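Local coordinates for type-2 ice-structuring protein (Brachyopsis rostratus, PDB 2ZIB) that binds to ice crystals and inhibits their growth, lowering the freezing point of fish blood at subzero sea-water temperatures, at residues E35-C38 / V39-G43; E53-Y56 / I57-I60; W78-T81 / D82-V86; R89-P93 / T94-D98. All coordinates share one frame; numbering follows the deposited sequence.

In the fold
The four contacts follow one another along a single C-type lectin-like domain: contacts 1 and 2 lie at helices, contact 3 joins strand 79-80 to the start of the loop after it, and contact 4 lies wholly in that loop. Contact 1, at the end of helix 31-40, meets contact 3 through Glu35 OE1 and Thr81 OG1, probably hydrogen-bonded at 2.9 Å. Contact 3 touches contact 4 where Trp78 packs on Trp91 and Pro96, the centres of the two contacts being about 16 Å apart. Contact 2, in helix 51-60, reaches contact 4 by packing of Gln54 on Thr90. Bound sulfate, probably from the crystallisation liquor, lies about 5 Å from Gly43 of contact 1 and from the Asp82 side chain of contact 3.

Contact 1. Residues E35-C38 / V39-G43; sequences EANC and VNKGG
Glu35 and Val39, one helical turn apart, meet at an oblique angle, with the CG2 methyl of Val39 lying 3.5 Å from Glu35 OE2. Val39 turns CG1 away from its own backbone N (chi1 170°), and this sets CG2 beside that N, 3.4 Å from the carbonyl oxygen of Glu35. The Glu35 chain bends at chi2 (67°), and its carboxylate is held from outside the helix: OE2 bonds to His44 ND1, while OE1 bonds to Leu45 N and Thr81 OG1. The methyl contact is therefore secondary to a polar anchor.

A second oblique crossing joins Asn37 and Lys41. CG of Lys41 passes 3.3 Å from the carbonyl oxygen of Asn37, and CE comes up against the Asn37 amide group. On the exposed flank, one water donates to both Ala36 O and Asn40 OD1. Cys38 points the other way, into the protein, where its sulfur is tied to Cys128 on strand 124-131.

The backbone bonds change character along the segment. Val39 N to Glu35 O (2.9 Å) and Asn40 N to Ala36 O are regular helical bonds, whereas Gly43 N reaches back to Cys38 O at 2.8 Å, from above the carbonyl plane. Gly42 N bonds to Val39 O, and Gly42 has positive phi (93°). Together these features make a Schellman motif, a classic C-terminal helix cap, here ending helix 31-40 of the C-type lectin fold.

Contact 2. Residues E53-Y56 / I57-I60; sequences EQLY and IKDI
Tyr56 and Ile60 make an apolar contact in which CE2 of the tyrosine ring lies 4.1 Å from Ile60 CG1, the two side chains crossing at a slant. Tyr56 sets CG opposite its backbone N and beside its carbonyl carbon (chi1 175°); the ring projects outward from the helix, leaning toward Ile60, and CD2 also comes within 4.3 Å of Ile57 CG1. On another flank, Leu55 CD2 and Lys58 CD run side by side, 4.1 Å apart, so the lysine's aliphatic portion supplies the apolar surface.

Backbone hydrogen bonds form the second group. Ile57 N to Glu53 O, at 2.9 Å, is nearly straight (170°), and Lys58 N to Gln54 O is 2.8 Å. Asp59 N to Leu55 O stretches to 3.1 Å, and Ile60 N makes a weak bond to Tyr56 O but a shorter one to Ile57 O.

The polar ends of Glu53, Gln54 and Tyr56 are tied to neighbouring parts of the fold. Glu53 pairs with Arg20 in a salt bridge and accepts from His49 N; Gln54 bonds to Trp115 NE1 and Asp112 O; Tyr56 OH joins Thr15 OG1. Ile57, buried, packs on Phe22, Met107 and Ile127. With Ile57 and Gln54 buried against the protein and Leu55 and Asp59 exposed, helix 51-60 is an amphipathic helix laid against the main sheet of the C-type lectin fold.

Contact 3. Residues W78-T81 / D82-V86; sequences WSWT and DGTPV
Trp80 presents the edge of its indole to the chain that turns back beside it. CD1 comes 3.3 Å from Thr84 O, which lies in the ring plane. Farther along, the CG2 methyl of Val86 packs 3.7 Å from Trp80 CD1 and also touches Trp78 O, while Asp82 OD1 approaches Trp80 CB. A water spans the same gap, accepting from Trp80 N and donating to Thr84 O.

The reversal that brings these groups together is a type I beta turn from Trp80 to Gly83, closed by Gly83 N to Trp80 O at 3.0 Å; Gly83 itself adopts positive phi. An Asx turn overlaps it. Asp82 tucks CG between its backbone N and carbonyl carbon (chi1 63°), and from there OD1 is gripped by two donors of Thr84, OG1 at 2.7 Å and backbone N at 3.0 Å. Both come from one face of the carboxylate, the hydroxyl on the syn side and the amide from well above the plane.

Farther out, Ser47 OG bonds to Asp82 OD2, fixing the carboxylate at its other oxygen. A second water donates to Thr81 OG1, which also bonds to Glu35 OE1, and accepts from Asp82 N. The Trp80 ring meets His49 at about 60°, and Met105 of strand 104-107 also packs on this indole.

Contact 4. Residues R89-P93 / T94-D98; sequences RTWCP and TKPND
Pro96 lies over one face of the Trp91 indole in a CH-pi contact. Its CD stands 3.5 Å from the centroid of the five-membered ring, only 4° off the normal, while CB and CG extend over the six-membered ring. Two conformations make this possible: Trp91 places CG opposite its carbonyl carbon (chi1 -65°), and the Lys95-Pro96 peptide bond is cis. The carbonyl oxygen of Lys95 then also abuts Trp91 CB, at 3.3 Å.

Between Trp91 and Pro96 the chain makes a type II beta turn from Cys92 to Lys95, within the long loop region of this C-type lectin fold. Lys95 N closes it on Cys92 O at 3.0 Å. Thr94 has positive phi, as the third residue of such a turn commonly does, and its hydroxyl donates to Pro93 O at 2.6 Å. In Lys95, chi1 (-51°) brings CG to 3.9 Å from Cys92 CB, and a bend at chi2 folds CD and CE back beside Pro93 O.

Outside these segments, Cys92 is cross-linked to Cys114, and backbone bonds join Thr90 and Cys92 to Trp115. The backbone N atoms of Asn97 and Asp98 bond to the Asp117 carboxylate, whereas Asp98 OD1 accepts from Trp78 NE1. Trp78 also packs against Trp91, their ring planes steeply inclined.

Contact 1. Residues E35-C38 / V39-G43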
loop_
_atom_site.group_PDB
_atom_site.type_symbol
_atom_site.label_atom_id
_atom_site.label_comp_id
_atom_site.label_asym_id
_atom_site.label_seq_id
_atom_site.Cartn_x
_atom_site.Cartn_y
_atom_site.Cartn_z
ATOM N N GLU A 35 8.690 -2.425 -1.611
ATOM C CA GLU A 35 8.904 -1.880 -0.267
ATOM C C GLU A 35 10.310 -1.263 -0.147
ATOM O O GLU A 35 10.460 -0.138 0.346
ATOM C CB GLU A 35 8.672 -2.957 0.786
ATOM C CG GLU A 35 9.130 -2.529 2.183
ATOM C CD GLU A 35 8.339 -1.397 2.809
ATOM O OE1 GLU A 35 7.215 -1.056 2.361
ATOM O OE2 GLU A 35 8.822 -0.885 3.849
ATOM N N ALA A 36 11.338 -1.955 -0.634
ATOM C CA ALA A 36 12.699 -1.407 -0.575
ATOM C C ALA A 36 12.817 -0.117 -1.355
ATOM O O ALA A 36 13.502 0.830 -0.950
ATOM C CB ALA A 36 13.678 -2.433 -1.110
ATOM N N ASN A 37 12.137 -0.034 -2.503
ATOM C CA ASN A 37 12.092 1.160 -3.329
ATOM C C ASN A 37 11.474 2.329 -2.537
ATOM O O ASN A 37 12.031 3.437 -2.463
ATOM C CB ASN A 37 11.295 0.813 -4.603
ATOM C CG ASN A 37 11.238 1.934 -5.619
ATOM O OD1 ASN A 37 10.076 2.328 -6.040
ATOM N ND2 ASN A 37 12.327 2.410 -6.041
ATOM N N CYS A 38 10.345 2.073 -1.878
ATOM C CA CYS A 38 9.708 3.109 -1.069
ATOM C C CYS A 38 10.621 3.553 0.073
ATOM O O CYS A 38 10.695 4.769 0.363
ATOM C CB CYS A 38 8.384 2.609 -0.485
ATOM S SG CYS A 38 7.091 2.264 -1.688
ATOM N N VAL A 39 11.342 2.619 0.709
ATOM C CA VAL A 39 12.268 2.980 1.789
ATOM C C VAL A 39 13.407 3.842 1.240
ATOM O O VAL A 39 13.776 4.861 1.850
ATOM C CB VAL A 39 12.792 1.700 2.505
ATOM C CG1 VAL A 39 13.954 2.014 3.490
ATOM C CG2 VAL A 39 11.656 1.022 3.272
ATOM N N ASN A 40 13.966 3.507 0.064
ATOM C CA ASN A 40 14.994 4.358 -0.518
ATOM C C ASN A 40 14.484 5.772 -0.739
ATOM O O ASN A 40 15.242 6.742 -0.625
ATOM C CB ASN A 40 15.456 3.773 -1.877
ATOM C CG ASN A 40 16.387 2.607 -1.729
ATOM O OD1 ASN A 40 17.055 2.428 -0.698
ATOM N ND2 ASN A 40 16.433 1.753 -2.769
ATOM N N LYS A 41 13.185 5.892 -1.026
ATOM C CA LYS A 41 12.535 7.177 -1.301
ATOM C C LYS A 41 12.012 7.841 -0.041
ATOM O O LYS A 41 11.351 8.870 -0.151
ATOM C CB LYS A 41 11.390 6.990 -2.313
ATOM C CG LYS A 41 11.857 6.542 -3.695
ATOM C CD LYS A 41 10.621 6.273 -4.596
ATOM C CE LYS A 41 10.993 5.673 -5.909
ATOM N NZ LYS A 41 12.011 6.392 -6.663
ATOM N N GLY A 42 12.344 7.327 1.146
ATOM C CA GLY A 42 12.053 7.996 2.418
ATOM C C GLY A 42 10.746 7.573 3.036
ATOM O O GLY A 42 10.284 8.222 3.963
ATOM N N GLY A 43 10.110 6.513 2.533
ATOM C CA GLY A 43 8.789 6.102 3.030
ATOM C C GLY A 43 8.653 4.595 3.084
ATOM O O GLY A 43 9.587 3.868 3.424
HETATM O O HOH W 1 15.590 0.156 0.912
#

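Contact 2. Residues E53-Y56 / I57-I60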
loop_
_atom_site.group_PDB
_atom_site.type_symbol
_atom_site.label_atom_id
_atom_site.label_comp_id
_atom_site.label_asym_id
_atom_site.label_seq_id
_atom_site.Cartn_x
_atom_site.Cartn_y
_atom_site.Cartn_z
ATOM N N GLU A 53 -9.029 7.093 2.622
ATOM C CA GLU A 53 -7.694 6.809 2.056
ATOM C C GLU A 53 -7.762 5.803 0.927
ATOM O O GLU A 53 -7.122 5.997 -0.098
ATOM C CB GLU A 53 -6.761 6.340 3.171
ATOM C CG GLU A 53 -6.232 7.514 3.970
ATOM C CD GLU A 53 -5.192 7.122 4.982
ATOM O OE1 GLU A 53 -5.029 5.919 5.285
ATOM O OE2 GLU A 53 -4.462 8.027 5.473
ATOM N N GLN A 54 -8.572 4.760 1.096
ATOM C CA GLN A 54 -8.779 3.743 0.058
ATOM C C GLN A 54 -9.180 4.437 -1.228
ATOM O O GLN A 54 -8.670 4.145 -2.298
ATOM C CB GLN A 54 -9.853 2.742 0.511
ATOM C CG GLN A 54 -10.299 1.727 -0.551
ATOM C CD GLN A 54 -9.272 0.622 -0.836
ATOM O OE1 GLN A 54 -8.263 0.492 -0.123
ATOM N NE2 GLN A 54 -9.513 -0.161 -1.875
ATOM N N LEU A 55 -10.181 5.324 -1.133
ATOM C CA LEU A 55 -10.698 5.970 -2.321
ATOM C C LEU A 55 -9.705 6.978 -2.908
ATOM O O LEU A 55 -9.597 7.111 -4.127
ATOM C CB LEU A 55 -12.047 6.658 -2.001
ATOM C CG LEU A 55 -13.213 5.707 -1.656
ATOM C CD1 LEU A 55 -14.448 6.563 -1.192
ATOM C CD2 LEU A 55 -13.566 4.759 -2.858
ATOM N N TYR A 56 -8.969 7.691 -2.053
ATOM C CA TYR A 56 -7.935 8.573 -2.596
ATOM C C TYR A 56 -6.878 7.779 -3.393
ATOM O O TYR A 56 -6.469 8.164 -4.490
ATOM C CB TYR A 56 -7.223 9.318 -1.448
ATOM C CG TYR A 56 -6.071 10.154 -1.965
ATOM C CD1 TYR A 56 -6.323 11.405 -2.546
ATOM C CD2 TYR A 56 -4.749 9.715 -1.904
ATOM C CE1 TYR A 56 -5.287 12.200 -3.087
ATOM C CE2 TYR A 56 -3.715 10.487 -2.435
ATOM C CZ TYR A 56 -3.978 11.721 -3.004
ATOM O OH TYR A 56 -2.938 12.478 -3.507
ATOM N N ILE A 57 -6.401 6.689 -2.814
ATOM C CA ILE A 57 -5.371 5.886 -3.473
ATOM C C ILE A 57 -5.932 5.226 -4.725
ATOM O O ILE A 57 -5.269 5.224 -5.772
ATOM C CB ILE A 57 -4.748 4.856 -2.479
ATOM C CG1 ILE A 57 -3.964 5.570 -1.353
ATOM C CG2 ILE A 57 -3.869 3.865 -3.214
ATOM C CD1 ILE A 57 -3.659 4.693 -0.108
ATOM N N LYS A 58 -7.166 4.709 -4.643
ATOM C CA LYS A 58 -7.833 4.143 -5.815
ATOM C C LYS A 58 -7.767 5.119 -6.961
ATOM O O LYS A 58 -7.502 4.749 -8.086
ATOM C CB LYS A 58 -9.284 3.848 -5.451
ATOM C CG LYS A 58 -10.190 3.573 -6.648
ATOM C CD LYS A 58 -11.660 3.562 -6.247
ATOM C CE LYS A 58 -12.583 3.540 -7.450
ATOM N NZ LYS A 58 -13.911 4.112 -7.079
ATOM N N ASP A 59 -8.008 6.402 -6.668
ATOM C CA ASP A 59 -8.058 7.388 -7.733
ATOM C C ASP A 59 -6.713 7.752 -8.305
ATOM O O ASP A 59 -6.639 8.265 -9.416
ATOM C CB ASP A 59 -8.775 8.642 -7.241
ATOM C CG ASP A 59 -10.253 8.398 -6.956
ATOM O OD1 ASP A 59 -10.835 7.340 -7.355
ATOM O OD2 ASP A 59 -10.913 9.219 -6.285
ATOM N N ILE A 60 -5.629 7.428 -7.612
ATOM C CA ILE A 60 -4.304 7.717 -8.153
ATOM C C ILE A 60 -3.834 6.657 -9.128
ATOM O O ILE A 60 -3.222 6.977 -10.149
ATOM C CB ILE A 60 -3.276 7.888 -6.979
ATOM C CG1 ILE A 60 -3.462 9.244 -6.299
ATOM C CG2 ILE A 60 -1.800 7.633 -7.475
ATOM C CD1 ILE A 60 -3.880 10.341 -7.237
#

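Contact 3. Residues W78-T81 / D82-V86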
loop_
_atom_site.group_PDB
_atom_site.type_symbol
_atom_site.label_atom_id
_atom_site.label_comp_id
_atom_site.label_asym_id
_atom_site.label_seq_id
_atom_site.Cartn_x
_atom_site.Cartn_y
_atom_site.Cartn_z
ATOM N N TRP A 78 -1.658 -9.885 9.873
ATOM C CA TRP A 78 -1.294 -8.796 8.959
ATOM C C TRP A 78 -0.600 -7.669 9.734
ATOM O O TRP A 78 -1.024 -7.296 10.824
ATOM C CB TRP A 78 -2.548 -8.308 8.184
ATOM C CG TRP A 78 -3.015 -9.351 7.254
ATOM C CD1 TRP A 78 -3.941 -10.343 7.524
ATOM C CD2 TRP A 78 -2.457 -9.649 5.971
ATOM N NE1 TRP A 78 -3.948 -11.247 6.489
ATOM C CE2 TRP A 78 -3.051 -10.837 5.523
ATOM C CE3 TRP A 78 -1.445 -9.049 5.179
ATOM C CZ2 TRP A 78 -2.694 -11.446 4.316
ATOM C CZ3 TRP A 78 -1.113 -9.642 3.992
ATOM C CH2 TRP A 78 -1.718 -10.822 3.563
ATOM N N SER A 79 0.378 -7.062 9.083
ATOM C CA SER A 79 1.065 -5.859 9.568
ATOM C C SER A 79 1.356 -4.949 8.408
ATOM O O SER A 79 1.545 -5.402 7.274
ATOM C CB SER A 79 2.496 -6.324 10.017
ATOM O OG SER A 79 2.502 -7.368 10.991
ATOM N N TRP A 80 1.435 -3.656 8.709
ATOM C CA TRP A 80 1.914 -2.674 7.738
ATOM C C TRP A 80 3.412 -2.453 7.887
ATOM O O TRP A 80 3.902 -2.341 9.040
ATOM C CB TRP A 80 1.221 -1.327 7.941
ATOM C CG TRP A 80 -0.279 -1.303 7.702
ATOM C CD1 TRP A 80 -1.259 -1.007 8.631
ATOM C CD2 TRP A 80 -0.970 -1.476 6.452
ATOM N NE1 TRP A 80 -2.501 -1.047 8.060
ATOM C CE2 TRP A 80 -2.360 -1.296 6.711
ATOM C CE3 TRP A 80 -0.557 -1.748 5.132
ATOM C CZ2 TRP A 80 -3.325 -1.411 5.701
ATOM C CZ3 TRP A 80 -1.516 -1.842 4.121
ATOM C CH2 TRP A 80 -2.899 -1.679 4.423
ATOM N N THR A 81 4.129 -2.288 6.785
ATOM C CA THR A 81 5.584 -2.070 6.902
ATOM C C THR A 81 5.940 -0.770 7.632
ATOM O O THR A 81 7.042 -0.657 8.170
ATOM C CB THR A 81 6.257 -2.044 5.549
ATOM O OG1 THR A 81 5.614 -1.057 4.730
ATOM C CG2 THR A 81 6.201 -3.418 4.851
ATOM N N ASP A 82 5.022 0.196 7.658
ATOM C CA ASP A 82 5.307 1.456 8.350
ATOM C C ASP A 82 4.986 1.374 9.849
ATOM O O ASP A 82 5.140 2.376 10.544
ATOM C CB ASP A 82 4.579 2.632 7.713
ATOM C CG ASP A 82 3.076 2.533 7.773
ATOM O OD1 ASP A 82 2.530 1.632 8.447
ATOM O OD2 ASP A 82 2.391 3.401 7.167
ATOM N N GLY A 83 4.568 0.223 10.365
ATOM C CA GLY A 83 4.314 0.083 11.798
ATOM C C GLY A 83 2.986 0.642 12.275
ATOM O O GLY A 83 2.700 0.572 13.482
ATOM N N THR A 84 2.161 1.207 11.396
ATOM C CA THR A 84 0.879 1.767 11.811
ATOM C C THR A 84 -0.131 0.651 12.052
ATOM O O THR A 84 0.074 -0.480 11.613
ATOM C CB THR A 84 0.337 2.742 10.759
ATOM O OG1 THR A 84 0.110 2.051 9.517
ATOM C CG2 THR A 84 1.316 3.916 10.512
ATOM N N PRO A 85 -1.223 0.946 12.778
ATOM C CA PRO A 85 -2.169 -0.108 13.093
ATOM C C PRO A 85 -2.979 -0.641 11.907
ATOM O O PRO A 85 -3.249 0.140 10.992
ATOM C CB PRO A 85 -3.114 0.559 14.132
ATOM C CG PRO A 85 -2.896 1.986 14.056
ATOM C CD PRO A 85 -1.567 2.232 13.423
ATOM N N VAL A 86 -3.317 -1.938 11.918
ATOM C CA VAL A 86 -4.272 -2.451 10.948
ATOM C C VAL A 86 -5.670 -2.190 11.510
ATOM O O VAL A 86 -6.309 -3.047 12.156
ATOM C CB VAL A 86 -4.019 -3.927 10.600
ATOM C CG1 VAL A 86 -4.958 -4.365 9.459
ATOM C CG2 VAL A 86 -2.561 -4.139 10.198
HETATM O O HOH W 2 1.176 -2.933 11.517
HETATM O O HOH W 3 3.146 0.259 5.272
#

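Contact 4. Residues R89-P93 / T94-D98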
loop_
_atom_site.group_PDB
_atom_site.type_symbol
_atom_site.label_atom_id
_atom_site.label_comp_id
_atom_site.label_asym_id
_atom_site.label_seq_id
_atom_site.Cartn_x
_atom_site.Cartn_y
_atom_site.Cartn_z
ATOM N N ARG A 89 -9.801 -2.462 7.158
ATOM C CA ARG A 89 -9.614 -3.493 6.136
ATOM C C ARG A 89 -10.688 -3.407 5.093
ATOM O O ARG A 89 -11.846 -3.124 5.383
ATOM C CB ARG A 89 -9.670 -4.897 6.768
ATOM C CG ARG A 89 -8.614 -5.120 7.854
ATOM C CD ARG A 89 -8.954 -6.243 8.821
ATOM N NE ARG A 89 -9.942 -5.855 9.807
ATOM C CZ ARG A 89 -10.565 -6.726 10.609
ATOM N NH1 ARG A 89 -10.280 -8.024 10.535
ATOM N NH2 ARG A 89 -11.467 -6.304 11.498
ATOM N N THR A 90 -10.305 -3.689 3.847
ATOM C CA THR A 90 -11.306 -3.806 2.770
ATOM C C THR A 90 -10.899 -4.935 1.817
ATOM O O THR A 90 -10.689 -4.753 0.606
ATOM C CB THR A 90 -11.578 -2.433 2.113
ATOM O OG1 THR A 90 -12.635 -2.567 1.165
ATOM C CG2 THR A 90 -10.347 -1.802 1.422
ATOM N N TRP A 91 -10.801 -6.127 2.397
ATOM C CA TRP A 91 -10.509 -7.321 1.635
ATOM C C TRP A 91 -11.632 -7.631 0.631
ATOM O O TRP A 91 -12.839 -7.393 0.898
ATOM C CB TRP A 91 -10.377 -8.522 2.559
ATOM C CG TRP A 91 -9.209 -8.434 3.497
ATOM C CD1 TRP A 91 -9.255 -8.232 4.863
ATOM C CD2 TRP A 91 -7.822 -8.633 3.160
ATOM N NE1 TRP A 91 -7.974 -8.251 5.370
ATOM C CE2 TRP A 91 -7.079 -8.532 4.358
ATOM C CE3 TRP A 91 -7.144 -8.932 1.967
ATOM C CZ2 TRP A 91 -5.681 -8.661 4.405
ATOM C CZ3 TRP A 91 -5.749 -9.070 2.003
ATOM C CH2 TRP A 91 -5.030 -8.921 3.225
ATOM N N CYS A 92 -11.255 -8.142 -0.537
ATOM C CA CYS A 92 -12.250 -8.672 -1.487
ATOM C C CYS A 92 -13.059 -9.805 -0.838
ATOM O O CYS A 92 -12.612 -10.428 0.118
ATOM C CB CYS A 92 -11.528 -9.233 -2.703
ATOM S SG CYS A 92 -10.540 -8.019 -3.598
ATOM N N PRO A 93 -14.230 -10.129 -1.390
ATOM C CA PRO A 93 -15.018 -11.233 -0.838
ATOM C C PRO A 93 -14.201 -12.499 -0.748
ATOM O O PRO A 93 -13.496 -12.850 -1.673
ATOM C CB PRO A 93 -16.169 -11.411 -1.861
ATOM C CG PRO A 93 -16.312 -10.087 -2.483
ATOM C CD PRO A 93 -14.898 -9.489 -2.545
ATOM N N THR A 94 -14.372 -13.187 0.388
ATOM C CA THR A 94 -13.709 -14.457 0.745
ATOM C C THR A 94 -12.212 -14.337 1.037
ATOM O O THR A 94 -11.558 -15.334 1.290
ATOM C CB THR A 94 -13.948 -15.586 -0.290
ATOM O OG1 THR A 94 -13.053 -15.427 -1.403
ATOM C CG2 THR A 94 -15.359 -15.540 -0.875
ATOM N N LYS A 95 -11.679 -13.129 0.948
ATOM C CA LYS A 95 -10.248 -12.909 1.254
ATOM C C LYS A 95 -10.084 -12.297 2.627
ATOM O O LYS A 95 -11.036 -11.698 3.158
ATOM C CB LYS A 95 -9.675 -11.988 0.120
ATOM C CG LYS A 95 -9.992 -12.486 -1.292
ATOM C CD LYS A 95 -9.514 -13.893 -1.524
ATOM C CE LYS A 95 -9.981 -14.307 -2.891
ATOM N NZ LYS A 95 -9.453 -15.670 -3.285
ATOM N N PRO A 96 -8.913 -12.398 3.248
ATOM C CA PRO A 96 -7.703 -13.026 2.715
ATOM C C PRO A 96 -7.721 -14.543 2.814
ATOM O O PRO A 96 -8.406 -15.083 3.662
ATOM C CB PRO A 96 -6.609 -12.424 3.631
ATOM C CG PRO A 96 -7.295 -12.217 4.992
ATOM C CD PRO A 96 -8.710 -11.817 4.592
ATOM N N ASN A 97 -6.961 -15.235 1.974
ATOM C CA ASN A 97 -6.866 -16.716 2.149
ATOM C C ASN A 97 -5.929 -17.083 3.313
ATOM O O ASN A 97 -6.099 -18.173 3.860
ATOM C CB ASN A 97 -6.421 -17.472 0.896
ATOM C CG ASN A 97 -7.519 -17.694 -0.046
ATOM O OD1 ASN A 97 -8.385 -18.596 0.133
ATOM N ND2 ASN A 97 -7.535 -16.870 -1.068
ATOM N N ASP A 98 -5.021 -16.174 3.696
ATOM C CA ASP A 98 -4.131 -16.425 4.841
ATOM C C ASP A 98 -3.316 -17.722 4.665
ATOM O O ASP A 98 -3.039 -18.444 5.636
ATOM C CB ASP A 98 -4.917 -16.412 6.160
ATOM C CG ASP A 98 -5.365 -15.041 6.540
ATOM O OD1 ASP A 98 -4.828 -14.022 5.991
ATOM O OD2 ASP A 98 -6.213 -14.903 7.448
#